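Local coordinates for pyruvate carboxylase n-terminal domain (Aquifex aeolicus, PDB 1ULZ), which serves as the biotin carboxylase subunit of pyruvate carboxylase, a member of the ATP-grasp family whose N-terminal part has a Rossmann-like fold, at residues A30-V35 with D46-I51; T58-Q63 with Y81-E86; N3-A8 with L24-V29; D75-G80 with A97-I102. The protein carries 1 engineered substitution. One frame throughout, in Å; residues are numbered along the deposited sequence.

From the N terminus, interaction 3 closes first: strands 5-7 and 28-32 pair after the excursion through helix 11-24. Strand 28-32 then uses its other edge in interaction 1, where strand 47-50 returns after helix 40-44, and Lys4 and Glu47 join the two contacts by a salt bridge. Interactions 2 and 4 cross along the chain, with 58-63 before 75-80 and 81-86 before 97-102; none is nested. Interaction 4 closes the loop through helix 88-96, and interaction 2 ties the break between helices 57-60 and 62-71 to the turn beyond strand 76-78. Interactions 3, 1 and 4, with the pairing of strands 5-7 and 76-78 between them, build one parallel sheet, while interaction 2 lies beyond the strand ends.

Interaction 1 of 4, residues A30-V35 with D46-I51; sequences AIYNEV and DEAYMI
One face of the Tyr32 ring is covered by Met50, whose CB stands 4.0 Å from the ring centroid and 25° off its normal, a CH-pi contact. At the edge of this ring, near its plane, lies the carbonyl carbon of Ala48, and the Ala48 CB also approaches CE1 of Tyr32. Tyr32 CG sits between its own backbone N and carbonyl carbon (chi1 60°), which turns the ring back across the neighbouring strand. The Tyr49 ring, directed to the other face of the sheet, has Glu47 OE2 in plane at its edge; the Tyr49 OH donates to the anti lone pair of Glu47 OE2 over a short 2.5 Å.

Between the two rings, strands 30-32 and 47-50 pair in parallel. Ala30 is bonded through both its polar backbone atoms: its N donates to Glu47 O at 2.8 Å, and its O accepts from Tyr49 N at 2.7 Å. Tyr32 repeats the pattern less straight, its N reaching Tyr49 O at 3.1 Å with an angle of 139° at the hydrogen, while its O receives Ile51 N. Ile31 and Ile51 meet beside Tyr49, with Ile51 CD1 3.7 Å from Ile31 CG2. Just beyond the strand, Asn33 OD1 accepts from Val35 N at 2.8 Å, an Asx turn opening the 3-10 segment.

This is the pairing of a beta-alpha-beta unit through helix 40-44, with strand 47-50 at the border of the sheet. Because Tyr49 OH holds one oxygen of Glu47 and Lys4 pairs with the other, the carboxylate is probably kept ionised.

Interaction 2 of 4, residues T58-Q63 with Y81-E86; sequences TYLNKQ and YGFLAE
The backbones of Leu60 and Phe83 approach to 6.2 Å between their CA atoms and share no hydrogen bond. The type II' beta turn from Gly82 to Ala85, closed by Ala85 N donating to Gly82 O at 2.9 Å, presents Phe83 and Leu84 side by side to the junction between helices 57-60 and 62-71. At that junction Asn61 is the N-cap, its OD1 accepting from Arg64 N.

Phe83 and Tyr59 form an offset stack, centroids 5.0 Å apart and planes at 21°. The offset is large enough to bring Tyr59 CB, rather than its ring, over the centre of the Phe83 ring: the CB is 3.8 Å from the centroid and 11° off the normal. Leu60 reaches the edge of the same ring, near its plane, with CD2 3.8 Å from Phe83 CD1, the two side chains crossing at about a right angle. Phe83 is therefore held on a face by one helical residue and at an edge by the next.

Leu84, buried, points into the step between the two helices, and Phe90 of helix 88-96 packs on it too. Its CD2 lies 3.9 Å from Lys62 CG, while its CG closes to 3.3 Å on the carbonyl oxygen Tyr59 O.

Interaction 3 of 4, residues N3-A8 with L24-V29; sequences NKVLVA and LGIPTV
Lys4 runs across Pro27 toward Val29 on the adjoining strand. Its CB lies 4.1 Å from Pro27 CG. With CG anti to the backbone N (chi1 177°) and the next bond also extended, the chain advances to put its CG near both Pro27 O and a methyl of Val29; the CD is nearer still, 3.7 Å from Val29 CG2. A bend at chi3 of -76° then turns the chain's end, and NZ is shared between the carboxylate of Glu47 and the carbonyl oxygen of Val72. The aliphatic part thus lies on apolar neighbours while the ammonium group has two oxygen partners.

Val29 is flanked on its other branch by Leu6, whose CG comes 4.1 Å from Val29 CG1. On the opposite face of the sheet Val5 CG2 meets Ile26 CG2 at 3.7 Å. Pro27 also brings its CG to 3.2 Å from Asn3 O, a close approach at the entry to the pairing.

The backbones join as parallel strands. Val5 uses both polar backbone atoms, its N donating to Pro27 O at 3.1 Å and its O accepting from Val29 N; Val7 N continues the pattern, reaching Val29 O at 2.8 Å.

The pairing completes the first beta-alpha-beta unit of the Rossmann-like domain. Helix 11-24, ended by a Schellman motif at Gly25, packs on Val5, Val7 and Thr28; helix 307-315 touches Ile26. Strand 5-7 is the central strand of the sheet, with 28-32 along one edge and 76-78 along the other.

Interaction 4 of 4, residues D75-G80 with A97-I102; sequences DAIHPG and AGITFI
Asp75, Ile77, Thr100 and Ile102 carry the backbone hydrogen bonds that join strands 76-78 and 100-101 in parallel. Thr100 N donates to Asp75 O at 2.8 Å, nearly straight at 171°, yet from above the carbonyl plane. Ile77 N then reaches Thr100 O at 2.9 Å, and Ile77 O accepts from Ile102 N, also at 2.9 Å.

One ring contact is CH-pi: Ile102 CG2 sits over a face of the His78 imidazole, 4.0 Å from its centroid and 26° off the normal. The ring is held in this orientation by Gly80 N, which donates in its plane to His78 ND1 at 3.0 Å. Since ND1 accepts, the proton is probably on NE2, which bonds to Gln311 OE1. Pro79 covers a face of Phe101 with its CD, and its CG comes 3.6 Å from Phe101 CZ, the two side chains crossing at about a right angle.

Apolar contacts complete the pairing. Ile77 CG1 meets Ile99 CG2 at 3.7 Å, the branch that chi1 of -69° sets anti to the backbone N of Ile99.

Polar side chains at the start of the strands find their partners in the N-terminal segment: both Asp75 oxygens bond there, at Asn3 ND2 and Lys4 N, and Thr100 OG1 bonds to Met1 O.

The contact closes a beta-alpha-beta unit. Its helix 88-96 covers Ile77 and Phe101, helix 62-71 lies against Ile77 and Ile99, and helix 307-315 rests on Thr100 and Ile102; strand 5-7 pairs along the far edge of 76-78.

Interaction 1 of 4, residues A30-V35 with D46-I51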
# COMPACT_ATOMS: atom_id res chain seq x y z
N ALA A 30 3.72 -22.24 -12.66
CA ALA A 30 5.02 -21.94 -12.08
C ALA A 30 6.03 -23.06 -12.34
O ALA A 30 5.66 -24.22 -12.49
CB ALA A 30 4.88 -21.73 -10.57
N ILE A 31 7.31 -22.69 -12.41
CA ILE A 31 8.38 -23.66 -12.58
C ILE A 31 9.36 -23.40 -11.43
O ILE A 31 9.41 -22.28 -10.89
CB ILE A 31 9.13 -23.52 -13.93
CG1 ILE A 31 9.65 -22.10 -14.12
CG2 ILE A 31 8.23 -23.91 -15.08
CD1 ILE A 31 10.50 -21.92 -15.37
N TYR A 32 10.11 -24.42 -11.05
CA TYR A 32 11.07 -24.27 -9.96
C TYR A 32 12.05 -25.42 -9.88
O TYR A 32 11.83 -26.48 -10.48
CB TYR A 32 10.34 -24.17 -8.62
CG TYR A 32 9.50 -25.39 -8.29
CD1 TYR A 32 8.33 -25.65 -8.98
CD2 TYR A 32 9.87 -26.27 -7.29
CE1 TYR A 32 7.55 -26.74 -8.68
CE2 TYR A 32 9.10 -27.37 -6.97
CZ TYR A 32 7.94 -27.60 -7.67
OH TYR A 32 7.13 -28.66 -7.34
N ASN A 33 13.12 -25.21 -9.12
CA ASN A 33 14.12 -26.25 -8.92
C ASN A 33 13.78 -26.91 -7.59
O ASN A 33 13.10 -26.31 -6.75
CB ASN A 33 15.52 -25.65 -8.85
CG ASN A 33 16.60 -26.71 -8.65
OD1 ASN A 33 16.76 -27.25 -7.55
ND2 ASN A 33 17.33 -27.02 -9.71
N GLU A 34 14.23 -28.14 -7.40
CA GLU A 34 13.94 -28.86 -6.17
C GLU A 34 14.38 -28.11 -4.92
O GLU A 34 13.73 -28.20 -3.88
CB GLU A 34 14.61 -30.24 -6.21
CG GLU A 34 14.44 -31.06 -4.95
CD GLU A 34 15.51 -30.75 -3.91
OE1 GLU A 34 15.23 -30.95 -2.71
OE2 GLU A 34 16.62 -30.31 -4.29
N VAL A 35 15.48 -27.37 -5.02
CA VAL A 35 16.00 -26.60 -3.89
C VAL A 35 15.04 -25.52 -3.39
O VAL A 35 15.26 -24.93 -2.32
CB VAL A 35 17.34 -25.93 -4.24
CG1 VAL A 35 18.38 -27.00 -4.60
CG2 VAL A 35 17.14 -24.96 -5.39
N ASP A 46 -1.42 -21.80 -9.87
CA ASP A 46 -2.49 -22.79 -10.02
C ASP A 46 -1.87 -24.15 -10.37
O ASP A 46 -2.38 -25.19 -9.96
CB ASP A 46 -3.47 -22.37 -11.12
CG ASP A 46 -4.05 -20.98 -10.88
OD1 ASP A 46 -3.71 -20.06 -11.65
OD2 ASP A 46 -4.82 -20.81 -9.91
N GLU A 47 -0.78 -24.11 -11.13
CA GLU A 47 -0.03 -25.30 -11.54
C GLU A 47 1.43 -24.98 -11.26
O GLU A 47 1.84 -23.83 -11.39
CB GLU A 47 -0.14 -25.54 -13.05
CG GLU A 47 -1.40 -26.18 -13.54
CD GLU A 47 -1.38 -26.37 -15.04
OE1 GLU A 47 -1.89 -25.49 -15.77
OE2 GLU A 47 -0.84 -27.40 -15.50
N ALA A 48 2.22 -25.98 -10.89
CA ALA A 48 3.63 -25.76 -10.61
C ALA A 48 4.44 -27.01 -10.93
O ALA A 48 4.09 -28.11 -10.51
CB ALA A 48 3.82 -25.36 -9.14
N TYR A 49 5.52 -26.84 -11.69
CA TYR A 49 6.34 -27.98 -12.07
C TYR A 49 7.82 -27.82 -11.77
O TYR A 49 8.43 -26.79 -12.07
CB TYR A 49 6.17 -28.28 -13.57
CG TYR A 49 4.74 -28.55 -13.97
CD1 TYR A 49 3.88 -27.51 -14.31
CD2 TYR A 49 4.23 -29.85 -13.98
CE1 TYR A 49 2.56 -27.75 -14.65
CE2 TYR A 49 2.92 -30.10 -14.32
CZ TYR A 49 2.08 -29.05 -14.65
OH TYR A 49 0.77 -29.30 -14.98
N MET A 50 8.38 -28.85 -11.15
CA MET A 50 9.79 -28.89 -10.80
C MET A 50 10.52 -29.37 -12.05
O MET A 50 10.27 -30.47 -12.53
CB MET A 50 10.01 -29.88 -9.65
CG MET A 50 11.46 -30.07 -9.24
SD MET A 50 11.57 -31.45 -8.06
CE MET A 50 11.70 -32.81 -9.18
N ILE A 51 11.40 -28.53 -12.59
CA ILE A 51 12.15 -28.88 -13.79
C ILE A 51 13.59 -28.40 -13.68
O ILE A 51 13.91 -27.55 -12.85
CB ILE A 51 11.53 -28.24 -15.04
CG1 ILE A 51 11.64 -26.72 -14.94
CG2 ILE A 51 10.09 -28.67 -15.19
CD1 ILE A 51 11.13 -25.98 -16.15

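Interaction 2 of 4, residues T58-Q63 with Y81-E86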
# COMPACT_ATOMS: atom_id res chain seq x y z
N THR A 58 17.04 -24.67 -14.55
CA THR A 58 15.60 -24.65 -14.34
C THR A 58 14.96 -23.49 -15.10
O THR A 58 13.92 -23.64 -15.75
CB THR A 58 15.24 -24.47 -12.84
OG1 THR A 58 15.52 -25.67 -12.12
CG2 THR A 58 13.76 -24.11 -12.69
N TYR A 59 15.60 -22.32 -15.02
CA TYR A 59 15.08 -21.11 -15.66
C TYR A 59 15.76 -20.71 -16.96
O TYR A 59 15.34 -19.76 -17.61
CB TYR A 59 15.15 -19.93 -14.67
CG TYR A 59 14.51 -20.22 -13.32
CD1 TYR A 59 15.25 -20.77 -12.29
CD2 TYR A 59 13.15 -20.02 -13.12
CE1 TYR A 59 14.66 -21.12 -11.08
CE2 TYR A 59 12.55 -20.37 -11.92
CZ TYR A 59 13.31 -20.93 -10.91
OH TYR A 59 12.70 -21.34 -9.75
N LEU A 60 16.81 -21.42 -17.37
CA LEU A 60 17.53 -21.05 -18.58
C LEU A 60 17.41 -22.02 -19.74
O LEU A 60 17.93 -21.76 -20.83
CB LEU A 60 19.01 -20.82 -18.28
CG LEU A 60 19.36 -19.71 -17.29
CD1 LEU A 60 20.87 -19.66 -17.10
CD2 LEU A 60 18.84 -18.36 -17.80
N ASN A 61 16.75 -23.16 -19.53
CA ASN A 61 16.62 -24.13 -20.60
C ASN A 61 15.45 -23.73 -21.49
O ASN A 61 14.29 -24.04 -21.21
CB ASN A 61 16.40 -25.53 -20.04
CG ASN A 61 16.62 -26.60 -21.09
OD1 ASN A 61 15.98 -26.59 -22.14
ND2 ASN A 61 17.53 -27.54 -20.81
N LYS A 62 15.78 -23.02 -22.56
CA LYS A 62 14.79 -22.52 -23.51
C LYS A 62 13.77 -23.53 -24.05
O LYS A 62 12.56 -23.30 -23.99
CB LYS A 62 15.51 -21.84 -24.68
CG LYS A 62 16.33 -20.61 -24.28
CD LYS A 62 16.86 -19.86 -25.51
CE LYS A 62 17.83 -20.72 -26.31
NZ LYS A 62 19.06 -21.02 -25.51
N GLN A 63 14.26 -24.64 -24.58
CA GLN A 63 13.37 -25.64 -25.16
C GLN A 63 12.49 -26.37 -24.15
O GLN A 63 11.31 -26.63 -24.42
CB GLN A 63 14.18 -26.66 -25.97
CG GLN A 63 13.31 -27.58 -26.78
CD GLN A 63 12.42 -26.82 -27.74
OE1 GLN A 63 12.90 -25.96 -28.48
NE2 GLN A 63 11.13 -27.13 -27.74
N TYR A 81 12.33 -10.51 -14.91
CA TYR A 81 13.60 -9.84 -15.20
C TYR A 81 14.74 -10.83 -14.98
O TYR A 81 14.63 -11.78 -14.20
CB TYR A 81 13.77 -8.58 -14.33
CG TYR A 81 13.68 -8.77 -12.83
CD1 TYR A 81 14.62 -9.52 -12.14
CD2 TYR A 81 12.66 -8.18 -12.09
CE1 TYR A 81 14.55 -9.69 -10.77
CE2 TYR A 81 12.58 -8.34 -10.72
CZ TYR A 81 13.52 -9.09 -10.07
OH TYR A 81 13.43 -9.27 -8.71
N GLY A 82 15.85 -10.62 -15.68
CA GLY A 82 16.96 -11.53 -15.56
C GLY A 82 16.65 -12.82 -16.31
O GLY A 82 15.64 -12.90 -17.01
N PHE A 83 17.50 -13.82 -16.15
CA PHE A 83 17.32 -15.11 -16.83
C PHE A 83 17.09 -14.98 -18.34
O PHE A 83 17.95 -14.46 -19.05
CB PHE A 83 16.17 -15.89 -16.19
CG PHE A 83 16.45 -16.30 -14.77
CD1 PHE A 83 17.60 -16.99 -14.44
CD2 PHE A 83 15.55 -15.98 -13.76
CE1 PHE A 83 17.86 -17.36 -13.13
CE2 PHE A 83 15.80 -16.35 -12.44
CZ PHE A 83 16.96 -17.04 -12.13
N LEU A 84 15.95 -15.44 -18.83
CA LEU A 84 15.66 -15.38 -20.27
C LEU A 84 14.89 -14.13 -20.70
O LEU A 84 14.45 -14.05 -21.85
CB LEU A 84 14.87 -16.61 -20.70
CG LEU A 84 15.47 -18.00 -20.45
CD1 LEU A 84 14.46 -19.06 -20.86
CD2 LEU A 84 16.76 -18.16 -21.22
N ALA A 85 14.75 -13.16 -19.80
CA ALA A 85 14.00 -11.93 -20.08
C ALA A 85 14.45 -11.17 -21.32
O ALA A 85 13.62 -10.72 -22.11
CB ALA A 85 14.05 -11.00 -18.87
N GLU A 86 15.76 -11.03 -21.48
CA GLU A 86 16.29 -10.30 -22.62
C GLU A 86 17.04 -11.21 -23.58
O GLU A 86 18.01 -10.81 -24.20
CB GLU A 86 17.19 -9.16 -22.14
CG GLU A 86 16.48 -8.21 -21.17
CD GLU A 86 17.37 -7.10 -20.67
OE1 GLU A 86 17.56 -6.11 -21.41
OE2 GLU A 86 17.90 -7.22 -19.55

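Interaction 3 of 4, residues N3-A8 with L24-V29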
# COMPACT_ATOMS: atom_id res chain seq x y z
N ASN A 3 -4.32 -16.99 -22.39
CA ASN A 3 -5.37 -17.70 -21.67
C ASN A 3 -4.80 -18.42 -20.45
O ASN A 3 -5.53 -18.75 -19.51
CB ASN A 3 -6.04 -18.72 -22.58
CG ASN A 3 -6.79 -18.07 -23.72
OD1 ASN A 3 -7.93 -17.63 -23.56
ND2 ASN A 3 -6.13 -17.96 -24.88
N LYS A 4 -3.50 -18.67 -20.48
CA LYS A 4 -2.79 -19.32 -19.39
C LYS A 4 -1.35 -18.84 -19.45
O LYS A 4 -0.68 -18.97 -20.48
CB LYS A 4 -2.84 -20.84 -19.52
CG LYS A 4 -2.06 -21.55 -18.43
CD LYS A 4 -2.15 -23.08 -18.51
CE LYS A 4 -3.48 -23.60 -18.01
NZ LYS A 4 -3.51 -25.10 -17.99
N VAL A 5 -0.88 -18.29 -18.33
CA VAL A 5 0.46 -17.76 -18.26
C VAL A 5 1.47 -18.60 -17.48
O VAL A 5 1.26 -18.95 -16.32
CB VAL A 5 0.45 -16.34 -17.65
CG1 VAL A 5 1.87 -15.83 -17.48
CG2 VAL A 5 -0.38 -15.42 -18.54
N LEU A 6 2.58 -18.92 -18.13
CA LEU A 6 3.64 -19.66 -17.49
C LEU A 6 4.67 -18.61 -17.09
O LEU A 6 5.13 -17.83 -17.94
CB LEU A 6 4.25 -20.69 -18.45
CG LEU A 6 5.36 -21.59 -17.88
CD1 LEU A 6 5.48 -22.84 -18.72
CD2 LEU A 6 6.68 -20.83 -17.84
N VAL A 7 5.01 -18.58 -15.81
CA VAL A 7 5.98 -17.63 -15.29
C VAL A 7 7.37 -18.25 -15.32
O VAL A 7 7.67 -19.14 -14.53
CB VAL A 7 5.63 -17.23 -13.84
CG1 VAL A 7 6.58 -16.16 -13.35
CG2 VAL A 7 4.18 -16.74 -13.77
N ALA A 8 8.20 -17.79 -16.25
CA ALA A 8 9.55 -18.33 -16.37
C ALA A 8 10.50 -17.60 -15.43
O ALA A 8 11.55 -17.10 -15.83
CB ALA A 8 10.04 -18.20 -17.81
N LEU A 24 -6.44 -10.60 -13.07
CA LEU A 24 -7.05 -10.62 -14.39
C LEU A 24 -7.88 -11.89 -14.58
O LEU A 24 -8.63 -12.01 -15.54
CB LEU A 24 -5.98 -10.55 -15.49
CG LEU A 24 -5.19 -9.24 -15.63
CD1 LEU A 24 -4.04 -9.43 -16.61
CD2 LEU A 24 -6.10 -8.12 -16.11
N GLY A 25 -7.76 -12.83 -13.64
CA GLY A 25 -8.51 -14.07 -13.74
C GLY A 25 -7.85 -15.04 -14.71
O GLY A 25 -8.51 -15.87 -15.32
N ILE A 26 -6.53 -14.92 -14.85
CA ILE A 26 -5.77 -15.78 -15.75
C ILE A 26 -5.02 -16.86 -14.96
O ILE A 26 -4.22 -16.55 -14.08
CB ILE A 26 -4.73 -14.95 -16.54
CG1 ILE A 26 -5.44 -13.93 -17.43
CG2 ILE A 26 -3.85 -15.88 -17.38
CD1 ILE A 26 -4.51 -13.00 -18.17
N PRO A 27 -5.29 -18.14 -15.27
CA PRO A 27 -4.62 -19.23 -14.57
C PRO A 27 -3.12 -19.13 -14.79
O PRO A 27 -2.67 -18.67 -15.85
CB PRO A 27 -5.23 -20.49 -15.20
CG PRO A 27 -5.57 -20.04 -16.59
CD PRO A 27 -6.15 -18.65 -16.35
N THR A 28 -2.34 -19.56 -13.81
CA THR A 28 -0.89 -19.47 -13.92
C THR A 28 -0.16 -20.79 -13.76
O THR A 28 -0.69 -21.74 -13.17
CB THR A 28 -0.31 -18.50 -12.88
OG1 THR A 28 -0.60 -18.99 -11.56
CG2 THR A 28 -0.91 -17.13 -13.04
N VAL A 29 1.05 -20.84 -14.30
CA VAL A 29 1.89 -22.02 -14.22
C VAL A 29 3.27 -21.59 -13.72
O VAL A 29 3.90 -20.70 -14.29
CB VAL A 29 2.07 -22.72 -15.59
CG1 VAL A 29 3.03 -23.91 -15.44
CG2 VAL A 29 0.73 -23.20 -16.12

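Interaction 4 of 4, residues D75-G80 with A97-I102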
# COMPACT_ATOMS: atom_id res chain seq x y z
N ASP A 75 -0.39 -20.49 -23.38
CA ASP A 75 -0.14 -19.76 -24.61
C ASP A 75 0.61 -18.44 -24.45
O ASP A 75 0.72 -17.66 -25.40
CB ASP A 75 -1.45 -19.52 -25.37
CG ASP A 75 -2.48 -18.76 -24.55
OD1 ASP A 75 -3.56 -18.48 -25.11
OD2 ASP A 75 -2.22 -18.45 -23.36
N ALA A 76 1.13 -18.20 -23.26
CA ALA A 76 1.88 -16.97 -23.00
C ALA A 76 2.94 -17.21 -21.93
O ALA A 76 2.74 -18.00 -21.00
CB ALA A 76 0.92 -15.86 -22.57
N ILE A 77 4.06 -16.52 -22.06
CA ILE A 77 5.15 -16.65 -21.11
C ILE A 77 5.67 -15.30 -20.62
O ILE A 77 6.03 -14.43 -21.42
CB ILE A 77 6.35 -17.41 -21.71
CG1 ILE A 77 6.00 -18.88 -21.93
CG2 ILE A 77 7.56 -17.29 -20.79
CD1 ILE A 77 7.14 -19.69 -22.53
N HIS A 78 5.70 -15.13 -19.30
CA HIS A 78 6.22 -13.91 -18.72
C HIS A 78 7.58 -14.25 -18.11
O HIS A 78 7.66 -15.01 -17.15
CB HIS A 78 5.29 -13.36 -17.64
CG HIS A 78 5.53 -11.92 -17.33
ND1 HIS A 78 6.79 -11.38 -17.19
CD2 HIS A 78 4.66 -10.89 -17.18
CE1 HIS A 78 6.69 -10.09 -16.96
NE2 HIS A 78 5.41 -9.76 -16.95
N PRO A 79 8.66 -13.68 -18.66
CA PRO A 79 10.03 -13.91 -18.19
C PRO A 79 10.48 -13.08 -16.99
O PRO A 79 11.57 -13.32 -16.46
CB PRO A 79 10.85 -13.60 -19.43
CG PRO A 79 10.12 -12.43 -19.98
CD PRO A 79 8.66 -12.83 -19.86
N GLY A 80 9.67 -12.12 -16.56
CA GLY A 80 10.07 -11.29 -15.43
C GLY A 80 11.34 -10.52 -15.80
O GLY A 80 11.41 -9.92 -16.87
N ALA A 97 6.72 -21.04 -31.88
CA ALA A 97 5.96 -22.13 -31.28
C ALA A 97 4.51 -21.73 -31.04
O ALA A 97 3.71 -22.52 -30.55
CB ALA A 97 6.60 -22.56 -29.97
N GLY A 98 4.18 -20.49 -31.38
CA GLY A 98 2.82 -20.02 -31.18
C GLY A 98 2.53 -19.51 -29.78
O GLY A 98 1.36 -19.35 -29.40
N ILE A 99 3.59 -19.26 -29.01
CA ILE A 99 3.45 -18.77 -27.63
C ILE A 99 3.68 -17.26 -27.56
O ILE A 99 4.62 -16.74 -28.15
CB ILE A 99 4.44 -19.50 -26.69
CG1 ILE A 99 4.02 -20.96 -26.53
CG2 ILE A 99 4.51 -18.79 -25.34
CD1 ILE A 99 5.04 -21.83 -25.80
N THR A 100 2.81 -16.56 -26.83
CA THR A 100 2.94 -15.12 -26.70
C THR A 100 3.99 -14.73 -25.66
O THR A 100 3.80 -14.92 -24.46
CB THR A 100 1.61 -14.46 -26.29
OG1 THR A 100 0.64 -14.65 -27.33
CG2 THR A 100 1.80 -12.96 -26.07
N PHE A 101 5.12 -14.21 -26.13
CA PHE A 101 6.17 -13.77 -25.23
C PHE A 101 5.73 -12.41 -24.70
O PHE A 101 5.48 -11.48 -25.49
CB PHE A 101 7.51 -13.68 -25.97
CG PHE A 101 8.67 -13.26 -25.11
CD1 PHE A 101 9.03 -11.93 -25.00
CD2 PHE A 101 9.40 -14.21 -24.40
CE1 PHE A 101 10.11 -11.54 -24.22
CE2 PHE A 101 10.48 -13.83 -23.61
CZ PHE A 101 10.84 -12.50 -23.51
N ILE A 102 5.60 -12.29 -23.39
CA ILE A 102 5.20 -11.03 -22.79
C ILE A 102 6.40 -10.10 -22.68
O ILE A 102 7.10 -10.08 -21.68
CB ILE A 102 4.56 -11.27 -21.40
CG1 ILE A 102 3.30 -12.13 -21.57
CG2 ILE A 102 4.20 -9.94 -20.73
CD1 ILE A 102 2.58 -12.45 -20.28